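Disulfide isomerase DsbG N-terminal domain-containing protein (Helicobacter pylori, PDB 3TDG) probably acts as a periplasmic thiol-disulfide oxidoreductase of the DsbG type, a thioredoxin-fold reductase that works on disulfides of other proteins. Local coordinates at residues A[54-58]-A[95-100]; A[59-64]-A[76-81]; A[124-129]-A[259-263]; A[131-135]-A[240-245]; A[149-155]-A[176-182]. All coordinates share one frame; numbering follows the deposited sequence.

Contact 1 of 5, residues A[54-58]-A[95-100]; sequences PLKSS and SNKSDD
In the DsbG-type N-terminal domain, the type I turn from Leu55 to Ser58, which follows strand 48-54, is held against the first residues of the long helix 98-129, and a carboxylate of that helix meets the backbone of the turn. Asp100 OD1 accepts from Lys56 N at 2.9 Å with an N-H...O angle of 153°, using its syn lone pair, the one on the side of OD2. The other oxygen faces Ser57, where the fit is too tight in the model for a firm bond. With CG anti to the carbonyl carbon (chi1 -73°), the carboxylate of Asp100 is also brought beside Leu55 CB. Lys56, bent at chi2, crosses the carboxylate at a slant, its CG 3.3 Å from Asp100 OD1, and its CE then passes Asp99 OD1 at 3.4 Å; the ammonium NZ stays 4.3 Å from Asp99 OD1, beyond a salt bridge. On the other flank Ser57 OG and Ser95 OG share a hydrogen bond of 3.1 Å. Ser95 OG also accepts from Lys97 N at 3.0 Å, an ST turn leading to the N-cap residue Lys97. Ser95 O is bound by Gln42 of the second subunit and Ser57 packs on Leu85 of that subunit, so the contact lies at the dimer interface. Buried near the N terminus of the helix and bonded to a turn amide, Asp100 is probably favoured in its ionised form.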
# COMPACT_ATOMS: atom_id res chain seq x y z
N PRO A 54 0.91 -32.88 9.18
CA PRO A 54 -0.09 -33.52 8.34
C PRO A 54 -1.40 -32.79 8.30
O PRO A 54 -1.66 -32.03 9.19
CB PRO A 54 -0.29 -34.85 9.04
CG PRO A 54 0.03 -34.59 10.43
CD PRO A 54 1.07 -33.56 10.47
N LEU A 55 -2.22 -33.02 7.29
CA LEU A 55 -3.56 -32.47 7.25
C LEU A 55 -4.61 -33.56 7.36
O LEU A 55 -4.55 -34.55 6.68
CB LEU A 55 -3.81 -31.72 5.96
CG LEU A 55 -2.93 -30.56 5.54
CD1 LEU A 55 -3.38 -30.12 4.20
CD2 LEU A 55 -3.04 -29.47 6.51
N LYS A 56 -5.57 -33.37 8.25
CA LYS A 56 -6.62 -34.33 8.45
C LYS A 56 -7.35 -34.48 7.15
O LYS A 56 -7.94 -35.49 6.85
CB LYS A 56 -7.62 -33.81 9.46
CG LYS A 56 -7.04 -33.34 10.75
CD LYS A 56 -6.87 -34.47 11.71
CE LYS A 56 -6.87 -34.00 13.14
NZ LYS A 56 -6.10 -34.91 14.01
N SER A 57 -7.29 -33.43 6.38
CA SER A 57 -8.18 -33.23 5.29
C SER A 57 -7.69 -33.86 3.98
O SER A 57 -8.45 -34.03 3.04
CB SER A 57 -8.38 -31.73 5.17
OG SER A 57 -9.19 -31.46 4.08
N SER A 58 -6.43 -34.25 3.93
CA SER A 58 -5.91 -34.94 2.78
C SER A 58 -4.85 -35.94 3.13
O SER A 58 -4.12 -35.76 4.07
CB SER A 58 -5.31 -33.96 1.80
OG SER A 58 -4.55 -34.66 0.86
N SER A 95 -11.66 -25.85 4.94
CA SER A 95 -11.77 -27.30 5.07
C SER A 95 -13.01 -27.67 5.87
O SER A 95 -13.43 -26.90 6.74
CB SER A 95 -10.52 -27.86 5.75
OG SER A 95 -10.62 -29.27 5.83
N ASN A 96 -13.60 -28.83 5.57
CA ASN A 96 -14.62 -29.38 6.47
C ASN A 96 -14.00 -29.83 7.80
O ASN A 96 -14.72 -30.03 8.78
CB ASN A 96 -15.42 -30.53 5.81
CG ASN A 96 -14.63 -31.84 5.75
OD1 ASN A 96 -13.44 -31.85 5.44
ND2 ASN A 96 -15.32 -32.95 6.01
N LYS A 97 -12.67 -29.97 7.84
CA LYS A 97 -11.99 -30.32 9.10
C LYS A 97 -11.52 -29.07 9.81
O LYS A 97 -10.59 -28.38 9.36
CB LYS A 97 -10.81 -31.27 8.88
CG LYS A 97 -11.09 -32.40 7.89
CD LYS A 97 -12.13 -33.37 8.42
CE LYS A 97 -11.48 -34.61 8.99
NZ LYS A 97 -12.30 -35.19 10.11
N SER A 98 -12.18 -28.77 10.92
CA SER A 98 -11.86 -27.61 11.75
C SER A 98 -10.41 -27.58 12.29
O SER A 98 -9.85 -26.50 12.50
CB SER A 98 -12.86 -27.49 12.91
OG SER A 98 -12.74 -26.21 13.52
N ASP A 99 -9.82 -28.75 12.53
CA ASP A 99 -8.43 -28.84 12.98
C ASP A 99 -7.44 -28.29 11.94
O ASP A 99 -6.45 -27.66 12.30
CB ASP A 99 -8.06 -30.29 13.32
CG ASP A 99 -8.76 -30.82 14.58
OD1 ASP A 99 -9.17 -32.00 14.57
OD2 ASP A 99 -8.89 -30.08 15.59
N ASP A 100 -7.71 -28.54 10.67
CA ASP A 100 -6.85 -28.05 9.58
C ASP A 100 -6.94 -26.53 9.44
O ASP A 100 -5.90 -25.87 9.33
CB ASP A 100 -7.18 -28.73 8.26
CG ASP A 100 -6.73 -30.19 8.20
OD1 ASP A 100 -5.99 -30.66 9.09
OD2 ASP A 100 -7.10 -30.87 7.21

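Contact 2 of 5, residues A[59-64]-A[76-81]; sequences QDLKMV and PLVVSK
Leu61 CB and Val78 CG1 meet at 3.6 Å beside the beta hairpin of strands 62-67 and 74-79, the central pair of the antiparallel sheet in the N-terminal domain. Leu61 and Val78 cross at about a right angle: with Val78 CG1 anti to the backbone N (chi1 170°), that methyl also comes 3.6 Å from Leu61 CD1. The face that carries Met63 and Val78 is covered in part by helix 98-129, where Met63 rests on Thr107. On the face of Val64 and Val79, the CG2 branches of the two valines touch at 3.8 Å, each anti to its own carbonyl carbon, and the side chains cross at a slant. Between these layers, Lys62 with Val79 and Val64 with Leu77 form hydrogen-bonded pairs, Lys62 N reaching Val79 O at 2.8 Å, while Met63 and Val78 make the non-hydrogen-bonded pair. Leu61 and Val78 also pack on the second subunit, on its Leu61 and Ile87 respectively, which places the hairpin at the dimer interface. At the open end of the hairpin, away from its connecting turn, Asp60 extends its carboxylate (chi1 179°) to Lys81, whose backbone N donates to Asp60 OD1 at 3.2 Å, coming from 56° above the carboxylate plane.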
# COMPACT_ATOMS: atom_id res chain seq x y z
N GLN A 59 -4.73 -36.99 2.36
CA GLN A 59 -3.71 -37.97 2.64
C GLN A 59 -2.44 -37.69 1.87
O GLN A 59 -1.38 -38.06 2.30
CB GLN A 59 -4.21 -39.37 2.30
CG GLN A 59 -5.24 -39.92 3.25
CD GLN A 59 -4.63 -40.61 4.45
OE1 GLN A 59 -3.70 -40.10 5.07
NE2 GLN A 59 -5.16 -41.78 4.79
N ASP A 60 -2.54 -37.06 0.72
CA ASP A 60 -1.34 -36.78 -0.03
C ASP A 60 -0.68 -35.45 0.37
O ASP A 60 0.51 -35.30 0.27
CB ASP A 60 -1.61 -36.82 -1.53
CG ASP A 60 -0.37 -36.52 -2.36
OD1 ASP A 60 0.61 -37.25 -2.28
OD2 ASP A 60 -0.39 -35.54 -3.12
N LEU A 61 -1.45 -34.50 0.82
CA LEU A 61 -0.95 -33.16 1.12
C LEU A 61 -0.46 -32.96 2.55
O LEU A 61 -1.15 -33.33 3.50
CB LEU A 61 -2.01 -32.13 0.78
CG LEU A 61 -2.42 -32.07 -0.69
CD1 LEU A 61 -3.46 -31.00 -0.84
CD2 LEU A 61 -1.20 -31.79 -1.59
N LYS A 62 0.72 -32.35 2.68
CA LYS A 62 1.27 -31.97 3.99
C LYS A 62 1.47 -30.45 4.09
O LYS A 62 1.63 -29.77 3.09
CB LYS A 62 2.61 -32.68 4.25
CG LYS A 62 2.61 -34.20 3.97
CD LYS A 62 3.77 -34.88 4.67
CE LYS A 62 3.40 -35.23 6.12
NZ LYS A 62 2.47 -36.40 6.16
N MET A 63 1.48 -29.95 5.32
CA MET A 63 1.77 -28.56 5.60
C MET A 63 3.27 -28.42 5.87
O MET A 63 3.81 -29.09 6.74
CB MET A 63 0.96 -28.08 6.81
CG MET A 63 0.74 -26.58 6.87
SD MET A 63 2.12 -25.70 7.60
CE MET A 63 2.01 -26.24 9.31
N VAL A 64 3.93 -27.56 5.08
CA VAL A 64 5.37 -27.32 5.21
C VAL A 64 5.65 -25.82 5.34
O VAL A 64 5.12 -25.01 4.57
CB VAL A 64 6.15 -27.89 3.99
CG1 VAL A 64 7.66 -27.72 4.16
CG2 VAL A 64 5.83 -29.37 3.76
N PRO A 76 4.71 -20.51 4.62
CA PRO A 76 3.90 -21.72 4.73
C PRO A 76 3.37 -22.23 3.39
O PRO A 76 2.92 -21.45 2.55
CB PRO A 76 2.76 -21.29 5.66
CG PRO A 76 2.57 -19.85 5.34
CD PRO A 76 3.99 -19.32 5.12
N LEU A 77 3.44 -23.54 3.22
CA LEU A 77 3.10 -24.23 1.98
C LEU A 77 2.24 -25.46 2.23
O LEU A 77 2.31 -26.08 3.30
CB LEU A 77 4.40 -24.72 1.30
CG LEU A 77 5.60 -23.77 1.20
CD1 LEU A 77 6.87 -24.53 0.76
CD2 LEU A 77 5.28 -22.62 0.24
N VAL A 78 1.49 -25.85 1.21
CA VAL A 78 0.95 -27.21 1.14
C VAL A 78 1.75 -27.93 0.05
O VAL A 78 1.93 -27.41 -1.06
CB VAL A 78 -0.60 -27.22 0.89
CG1 VAL A 78 -1.11 -28.61 0.58
CG2 VAL A 78 -1.31 -26.70 2.14
N VAL A 79 2.26 -29.11 0.39
CA VAL A 79 3.17 -29.86 -0.48
C VAL A 79 2.70 -31.32 -0.63
O VAL A 79 2.30 -31.96 0.35
CB VAL A 79 4.62 -29.80 0.07
CG1 VAL A 79 5.58 -30.63 -0.78
CG2 VAL A 79 5.13 -28.35 0.16
N SER A 80 2.73 -31.84 -1.86
CA SER A 80 2.42 -33.26 -2.09
C SER A 80 3.47 -34.19 -1.45
O SER A 80 4.57 -33.75 -1.09
CB SER A 80 2.26 -33.56 -3.58
OG SER A 80 3.45 -33.30 -4.29
N LYS A 81 3.10 -35.46 -1.30
CA LYS A 81 3.96 -36.51 -0.75
C LYS A 81 5.31 -36.63 -1.45
O LYS A 81 6.35 -36.77 -0.81
CB LYS A 81 3.25 -37.87 -0.81
CG LYS A 81 2.42 -38.22 0.41
CD LYS A 81 2.02 -39.69 0.37
CE LYS A 81 1.37 -40.14 1.69
NZ LYS A 81 2.37 -40.27 2.80

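Contact 3 of 5, residues A[124-129]-A[259-263]; sequences LNAIFN and FLYHY
Asn125 OD1 accepts from Tyr261 OH at 2.6 Å, joining the end of the long helix 98-129 to strand 259-262, an outer strand of the thioredoxin-fold sheet. The hydroxyl approaches from well above the amide plane, 44° out of it, while OD1 itself lies at the edge of the tyrosine ring; amide and ring planes are turned 55° apart. The preceding residue, Leu124, covers a face of the same ring: its CB stands 4.0 Å from the Tyr261 centroid in a CH-pi contact, and CD1 lies over that face toward CE1. The other branch of Leu124, CD2, goes to Phe259 CZ at 3.6 Å. Phe128 reaches the strand next to Tyr261, and the two rings meet rim to rim, centroids 5.6 Å apart and planes only 11° from parallel, neither lying over the other. Tyr261, with CG anti to the backbone N, thus extends from the strand to the helix, its hydroxyl held by Asn125 and its ring packed against Leu124 and Phe128. Phe128 also stacks on Tyr152, which ties the helix to the neighbouring strand 150-155. At the last modelled residue, Tyr263 CE1 lies 3.5 Å from Asn125 OD1.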
# COMPACT_ATOMS: atom_id res chain seq x y z
N LEU A 124 16.04 -1.72 10.30
CA LEU A 124 16.98 -1.14 11.25
C LEU A 124 18.42 -1.19 10.75
O LEU A 124 19.10 -0.16 10.71
CB LEU A 124 16.86 -1.79 12.63
CG LEU A 124 15.68 -1.30 13.49
CD1 LEU A 124 15.48 -2.21 14.72
CD2 LEU A 124 15.87 0.16 13.93
N ASN A 125 18.87 -2.39 10.37
CA ASN A 125 20.15 -2.56 9.69
C ASN A 125 20.35 -1.60 8.54
O ASN A 125 21.43 -1.03 8.41
CB ASN A 125 20.30 -3.98 9.16
CG ASN A 125 20.50 -4.98 10.25
OD1 ASN A 125 20.59 -4.64 11.42
ND2 ASN A 125 20.58 -6.25 9.86
N ALA A 126 19.33 -1.40 7.71
CA ALA A 126 19.42 -0.45 6.60
C ALA A 126 19.54 1.00 7.08
O ALA A 126 20.29 1.80 6.50
CB ALA A 126 18.26 -0.60 5.67
N ILE A 127 18.78 1.36 8.13
CA ILE A 127 18.93 2.69 8.73
C ILE A 127 20.37 2.93 9.17
O ILE A 127 20.96 3.93 8.78
CB ILE A 127 17.93 2.94 9.89
CG1 ILE A 127 16.53 3.13 9.31
CG2 ILE A 127 18.37 4.17 10.73
CD1 ILE A 127 15.42 2.98 10.34
N PHE A 128 20.94 2.01 9.93
CA PHE A 128 22.29 2.17 10.43
C PHE A 128 23.40 2.09 9.38
O PHE A 128 24.47 2.69 9.56
CB PHE A 128 22.55 1.22 11.60
CG PHE A 128 21.74 1.57 12.80
CD1 PHE A 128 21.99 2.74 13.50
CD2 PHE A 128 20.67 0.76 13.19
CE1 PHE A 128 21.22 3.10 14.60
CE2 PHE A 128 19.89 1.12 14.29
CZ PHE A 128 20.17 2.29 14.99
N ASN A 129 23.15 1.36 8.29
CA ASN A 129 24.09 1.26 7.17
C ASN A 129 24.07 2.49 6.29
O ASN A 129 25.01 2.75 5.57
CB ASN A 129 23.79 0.02 6.30
CG ASN A 129 24.08 -1.27 7.02
OD1 ASN A 129 25.00 -1.35 7.86
ND2 ASN A 129 23.30 -2.30 6.72
N PHE A 259 17.56 5.16 21.79
CA PHE A 259 17.21 3.91 21.12
C PHE A 259 18.47 3.03 21.07
O PHE A 259 19.49 3.42 20.50
CB PHE A 259 16.70 4.22 19.71
CG PHE A 259 16.26 3.01 18.94
CD1 PHE A 259 14.91 2.67 18.87
CD2 PHE A 259 17.19 2.23 18.25
CE1 PHE A 259 14.49 1.55 18.15
CE2 PHE A 259 16.78 1.11 17.52
CZ PHE A 259 15.43 0.77 17.47
N LEU A 260 18.40 1.86 21.69
CA LEU A 260 19.52 0.92 21.64
C LEU A 260 19.21 -0.23 20.69
O LEU A 260 18.07 -0.71 20.61
CB LEU A 260 19.88 0.41 23.03
CG LEU A 260 20.64 1.34 23.98
CD1 LEU A 260 19.85 2.61 24.33
CD2 LEU A 260 20.98 0.58 25.26
N TYR A 261 20.22 -0.67 19.94
CA TYR A 261 20.05 -1.76 18.98
C TYR A 261 21.32 -2.59 18.91
O TYR A 261 22.40 -2.09 18.55
CB TYR A 261 19.66 -1.21 17.60
CG TYR A 261 19.48 -2.26 16.51
CD1 TYR A 261 18.51 -3.28 16.63
CD2 TYR A 261 20.26 -2.23 15.36
CE1 TYR A 261 18.35 -4.24 15.62
CE2 TYR A 261 20.11 -3.17 14.35
CZ TYR A 261 19.15 -4.18 14.48
OH TYR A 261 19.01 -5.11 13.47
N HIS A 262 21.19 -3.86 19.32
CA HIS A 262 22.26 -4.85 19.15
C HIS A 262 22.28 -5.27 17.70
O HIS A 262 21.29 -5.81 17.20
CB HIS A 262 22.05 -6.06 20.06
CG HIS A 262 22.32 -5.77 21.50
ND1 HIS A 262 23.59 -5.80 22.04
CD2 HIS A 262 21.49 -5.41 22.51
CE1 HIS A 262 23.53 -5.48 23.32
NE2 HIS A 262 22.27 -5.23 23.63
N TYR A 263 23.39 -5.00 17.02
CA TYR A 263 23.59 -5.36 15.61
C TYR A 263 24.37 -6.67 15.51
O TYR A 263 24.07 -7.65 16.20
CB TYR A 263 24.35 -4.24 14.88
CG TYR A 263 24.44 -4.39 13.37
CD1 TYR A 263 23.82 -3.45 12.53
CD2 TYR A 263 25.17 -5.44 12.77
CE1 TYR A 263 23.91 -3.56 11.14
CE2 TYR A 263 25.27 -5.55 11.38
CZ TYR A 263 24.63 -4.61 10.57
OH TYR A 263 24.70 -4.70 9.19

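Contact 4 of 5, residues A[131-135]-A[240-245]; sequences IPADY and KVENTT
The Tyr135 ring carries Thr244 on one face and Val241 at its edge, where the loop before strand 137-139 lies on helix 235-249 of the thioredoxin-fold domain. Thr244 CG2 stands 3.8 Å from the ring centroid, directly on the ring normal, a CH-pi contact over the centre of the face; Thr244 CB lies above the same face, nearer the rim. Val241 CA is near the ring plane, and its CG2 branch approaches Tyr135 OH to 3.6 Å. The phenol oxygen is satisfied elsewhere, by the backbone carbonyl of Val182, so the ring is fixed at its hydroxyl as well as on its face. Thr244 is placed by its own helix: with OG1 anti to the carbonyl carbon (chi1 -53°), the hydroxyl donates to Lys240 O at 2.7 Å, and CG2 is left to face the ring and the loop. Lys240 O also accepts Thr244 N, the two donors coming from opposite faces of its plane. Pro132 CD comes to 3.7 Å from Thr244 OG1, the two side chains reaching toward each other, while Ile131 CG2 meets Thr244 CG2, those side chains crossing at about a right angle. Farther out, Lys240 runs fully extended past Pro132, in the opposite direction, its CE 3.9 Å from Pro132 CB. At the tip is a salt bridge with the exposed Asp134: Lys240 NZ donates to Asp134 OD2 at 2.7 Å, on the syn side and 20° out of the carboxylate plane, and lies 2.8 Å from Asp134 OD1.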
# COMPACT_ATOMS: atom_id res chain seq x y z
N ILE A 131 23.78 5.64 7.50
CA ILE A 131 24.38 6.79 8.23
C ILE A 131 25.82 7.03 7.70
O ILE A 131 26.58 6.08 7.59
CB ILE A 131 24.40 6.50 9.76
CG1 ILE A 131 22.97 6.45 10.32
CG2 ILE A 131 25.23 7.53 10.53
CD1 ILE A 131 22.91 5.87 11.74
N PRO A 132 26.19 8.30 7.40
CA PRO A 132 27.56 8.53 6.91
C PRO A 132 28.60 7.83 7.78
O PRO A 132 28.44 7.75 9.02
CB PRO A 132 27.72 10.05 6.96
CG PRO A 132 26.33 10.55 6.74
CD PRO A 132 25.41 9.55 7.41
N ALA A 133 29.64 7.31 7.14
CA ALA A 133 30.61 6.44 7.81
C ALA A 133 31.39 7.09 8.95
O ALA A 133 31.85 6.39 9.87
CB ALA A 133 31.57 5.87 6.78
N ASP A 134 31.57 8.41 8.89
CA ASP A 134 32.28 9.12 9.95
C ASP A 134 31.32 9.64 11.05
O ASP A 134 31.77 10.20 12.04
CB ASP A 134 33.07 10.30 9.36
CG ASP A 134 32.19 11.28 8.62
OD1 ASP A 134 32.49 12.49 8.65
OD2 ASP A 134 31.18 10.88 8.01
N TYR A 135 30.01 9.45 10.86
CA TYR A 135 29.02 10.08 11.73
C TYR A 135 28.98 9.44 13.13
O TYR A 135 29.04 10.15 14.16
CB TYR A 135 27.65 10.11 11.06
CG TYR A 135 26.69 11.05 11.76
CD1 TYR A 135 26.52 12.36 11.31
CD2 TYR A 135 25.96 10.63 12.88
CE1 TYR A 135 25.67 13.23 11.94
CE2 TYR A 135 25.10 11.50 13.54
CZ TYR A 135 24.96 12.80 13.06
OH TYR A 135 24.10 13.67 13.67
N LYS A 240 24.56 18.45 7.80
CA LYS A 240 24.85 17.02 7.85
C LYS A 240 24.08 16.34 9.01
O LYS A 240 23.46 15.28 8.83
CB LYS A 240 26.35 16.78 8.01
CG LYS A 240 26.72 15.33 7.84
CD LYS A 240 28.15 15.05 8.25
CE LYS A 240 28.64 13.83 7.49
NZ LYS A 240 29.95 13.31 7.98
N VAL A 241 24.10 16.98 10.18
CA VAL A 241 23.29 16.55 11.32
C VAL A 241 21.80 16.50 10.96
O VAL A 241 21.13 15.49 11.24
CB VAL A 241 23.52 17.44 12.58
CG1 VAL A 241 22.43 17.22 13.63
CG2 VAL A 241 24.91 17.16 13.17
N GLU A 242 21.29 17.58 10.37
CA GLU A 242 19.87 17.67 10.02
C GLU A 242 19.45 16.57 9.04
O GLU A 242 18.41 15.96 9.22
CB GLU A 242 19.47 19.06 9.49
CG GLU A 242 19.46 20.15 10.58
CD GLU A 242 19.27 21.58 10.03
OE1 GLU A 242 19.04 22.49 10.86
OE2 GLU A 242 19.33 21.79 8.80
N ASN A 243 20.28 16.32 8.02
CA ASN A 243 20.02 15.28 7.01
C ASN A 243 20.14 13.86 7.57
O ASN A 243 19.29 13.01 7.29
CB ASN A 243 20.96 15.42 5.79
CG ASN A 243 20.72 16.72 5.01
OD1 ASN A 243 19.78 17.48 5.27
ND2 ASN A 243 21.61 16.99 4.05
N THR A 244 21.19 13.62 8.34
CA THR A 244 21.38 12.31 8.95
C THR A 244 20.21 11.96 9.89
O THR A 244 19.68 10.84 9.86
CB THR A 244 22.73 12.22 9.68
OG1 THR A 244 23.78 12.62 8.79
CG2 THR A 244 23.02 10.80 10.16
N THR A 245 19.81 12.94 10.71
CA THR A 245 18.76 12.77 11.70
C THR A 245 17.41 12.51 11.02
O THR A 245 16.68 11.59 11.41
CB THR A 245 18.67 14.02 12.63
OG1 THR A 245 19.92 14.16 13.33
CG2 THR A 245 17.54 13.90 13.66

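Contact 5 of 5, residues A[149-155]-A[176-182]; sequences KILYIVS and NTVRMVV
Ile153 CD1 presses on Val178 CG1 at 3.7 Å on the tightly packed face of a parallel strand pair, 150-155 with 177-182, the two inner strands of the thioredoxin-fold sheet. They are joined through helices 160-167 and 169-175, a beta-alpha-beta crossover. On this face Leu151 and Val178 lie side by side, pointing the same way, under helix 169-175, and Met180 stretches its chain until CE is 3.7 Å from Ser155 OG, which itself bonds to Tyr222. Between the strands the ladder is regular, with Leu151 N to Thr177 O at 2.9 Å and Val181 N to Ile153 O at 2.8 Å among its six backbone bonds.

The other face is more open to solvent toward the start of the strands, where Ile150 and Arg179 are partly exposed. Arg179 (chi1 -63°), extended from CG to NE, crosses the Tyr152 ring at a slant; its CB stands over a ring face, 4.1 Å from the centroid, and NH1 donates to Tyr152 OH at 3.0 Å, the hydroxyl lying in the guanidinium plane. Ring and guanidinium are turned 79° apart. Ile150 CD1 covers one face of the guanidinium, 3.6 Å from NH2, while NE forms a salt bridge with Glu138 of the edge strand 137-139. Toward the other end Val181 CG2 sits at the edge of the Tyr152 ring. The guanidinium is thus fixed in its rotation by a phenol oxygen, a carboxylate and an aliphatic cover, and its charge is probably balanced at least in part by Glu138.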
# COMPACT_ATOMS: atom_id res chain seq x y z
N LYS A 149 31.03 -7.30 19.40
CA LYS A 149 29.62 -7.19 19.79
C LYS A 149 29.17 -5.72 19.67
O LYS A 149 29.56 -4.88 20.48
CB LYS A 149 29.41 -7.76 21.20
CG LYS A 149 29.76 -9.27 21.32
CD LYS A 149 29.50 -9.79 22.74
CE LYS A 149 30.52 -10.85 23.15
NZ LYS A 149 30.49 -11.16 24.62
N ILE A 150 28.38 -5.44 18.65
CA ILE A 150 28.05 -4.06 18.27
C ILE A 150 26.73 -3.58 18.87
O ILE A 150 25.67 -4.16 18.60
CB ILE A 150 28.03 -3.87 16.73
CG1 ILE A 150 29.38 -4.25 16.11
CG2 ILE A 150 27.64 -2.44 16.35
CD1 ILE A 150 30.51 -3.26 16.36
N LEU A 151 26.81 -2.52 19.67
CA LEU A 151 25.62 -1.84 20.22
C LEU A 151 25.47 -0.43 19.66
O LEU A 151 26.28 0.44 19.94
CB LEU A 151 25.69 -1.80 21.74
CG LEU A 151 24.63 -1.04 22.54
CD1 LEU A 151 23.22 -1.57 22.26
CD2 LEU A 151 24.95 -1.16 24.01
N TYR A 152 24.42 -0.21 18.88
CA TYR A 152 24.08 1.11 18.41
C TYR A 152 23.23 1.83 19.46
O TYR A 152 22.28 1.26 19.99
CB TYR A 152 23.28 1.03 17.11
CG TYR A 152 24.13 0.95 15.88
CD1 TYR A 152 24.67 2.12 15.31
CD2 TYR A 152 24.41 -0.27 15.27
CE1 TYR A 152 25.44 2.06 14.16
CE2 TYR A 152 25.19 -0.35 14.11
CZ TYR A 152 25.70 0.82 13.56
OH TYR A 152 26.49 0.78 12.42
N ILE A 153 23.58 3.08 19.75
CA ILE A 153 22.81 3.93 20.65
C ILE A 153 22.44 5.25 19.96
O ILE A 153 23.30 6.09 19.72
CB ILE A 153 23.59 4.21 21.95
CG1 ILE A 153 24.02 2.89 22.62
CG2 ILE A 153 22.75 5.10 22.93
CD1 ILE A 153 24.74 3.04 23.90
N VAL A 154 21.17 5.42 19.62
CA VAL A 154 20.70 6.68 19.03
C VAL A 154 20.33 7.59 20.20
O VAL A 154 19.56 7.19 21.08
CB VAL A 154 19.53 6.48 18.07
CG1 VAL A 154 19.09 7.82 17.44
CG2 VAL A 154 19.92 5.47 16.96
N SER A 155 20.92 8.78 20.23
CA SER A 155 20.95 9.62 21.42
C SER A 155 20.91 11.11 21.05
O SER A 155 21.60 11.55 20.11
CB SER A 155 22.20 9.31 22.23
OG SER A 155 22.26 10.08 23.43
N ASN A 176 30.23 -4.49 25.20
CA ASN A 176 30.08 -4.24 23.75
C ASN A 176 31.02 -3.17 23.21
O ASN A 176 31.58 -2.39 23.95
CB ASN A 176 28.66 -3.76 23.42
CG ASN A 176 27.60 -4.81 23.67
OD1 ASN A 176 27.16 -5.49 22.74
ND2 ASN A 176 27.15 -4.90 24.90
N THR A 177 31.16 -3.15 21.89
CA THR A 177 31.63 -1.95 21.22
C THR A 177 30.39 -1.14 20.91
O THR A 177 29.45 -1.64 20.30
CB THR A 177 32.45 -2.27 19.94
OG1 THR A 177 33.78 -2.63 20.34
CG2 THR A 177 32.55 -1.04 19.02
N VAL A 178 30.40 0.11 21.36
CA VAL A 178 29.28 1.02 21.18
C VAL A 178 29.49 1.96 20.00
O VAL A 178 30.54 2.59 19.87
CB VAL A 178 29.03 1.84 22.48
CG1 VAL A 178 28.07 3.03 22.23
CG2 VAL A 178 28.52 0.92 23.58
N ARG A 179 28.49 2.02 19.12
CA ARG A 179 28.40 3.05 18.10
C ARG A 179 27.32 4.06 18.47
O ARG A 179 26.13 3.85 18.22
CB ARG A 179 28.13 2.46 16.72
CG ARG A 179 29.25 1.54 16.23
CD ARG A 179 29.00 1.01 14.86
NE ARG A 179 30.09 0.12 14.46
CZ ARG A 179 30.03 -0.79 13.50
NH1 ARG A 179 28.91 -0.95 12.81
NH2 ARG A 179 31.09 -1.53 13.23
N MET A 180 27.75 5.16 19.08
CA MET A 180 26.83 6.19 19.49
C MET A 180 26.50 7.14 18.32
O MET A 180 27.40 7.75 17.73
CB MET A 180 27.43 6.95 20.68
CG MET A 180 26.41 7.80 21.40
SD MET A 180 26.97 8.12 23.07
CE MET A 180 25.95 9.54 23.47
N VAL A 181 25.22 7.26 18.00
CA VAL A 181 24.75 8.10 16.92
C VAL A 181 24.04 9.30 17.55
O VAL A 181 22.92 9.17 18.06
CB VAL A 181 23.78 7.32 16.00
CG1 VAL A 181 23.23 8.20 14.87
CG2 VAL A 181 24.49 6.07 15.42
N VAL A 182 24.71 10.46 17.54
CA VAL A 182 24.22 11.65 18.24
C VAL A 182 23.40 12.51 17.27
O VAL A 182 23.94 13.08 16.31
CB VAL A 182 25.37 12.46 18.91
CG1 VAL A 182 24.82 13.65 19.73
CG2 VAL A 182 26.17 11.57 19.81

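Overall arrangement
From the N terminus, contact 1 closes the first loop, from the turn after strand 48-54 to the start of helix 98-129, and contact 2 is nested inside it as a hairpin; the two touch through Leu55, and both reach the second subunit. Helix 98-129 then spans the gap to the thioredoxin-fold domain: the centres of contacts 1 and 3 are about 42 Å apart. Contact 3 joins the far end of this helix to the last strand and so encloses the whole domain. Within its loop lies contact 4, and within that contact 5, the central strand pair, which touches contact 3 through Tyr152 and Val154 and contact 4 through Val181 and Val182.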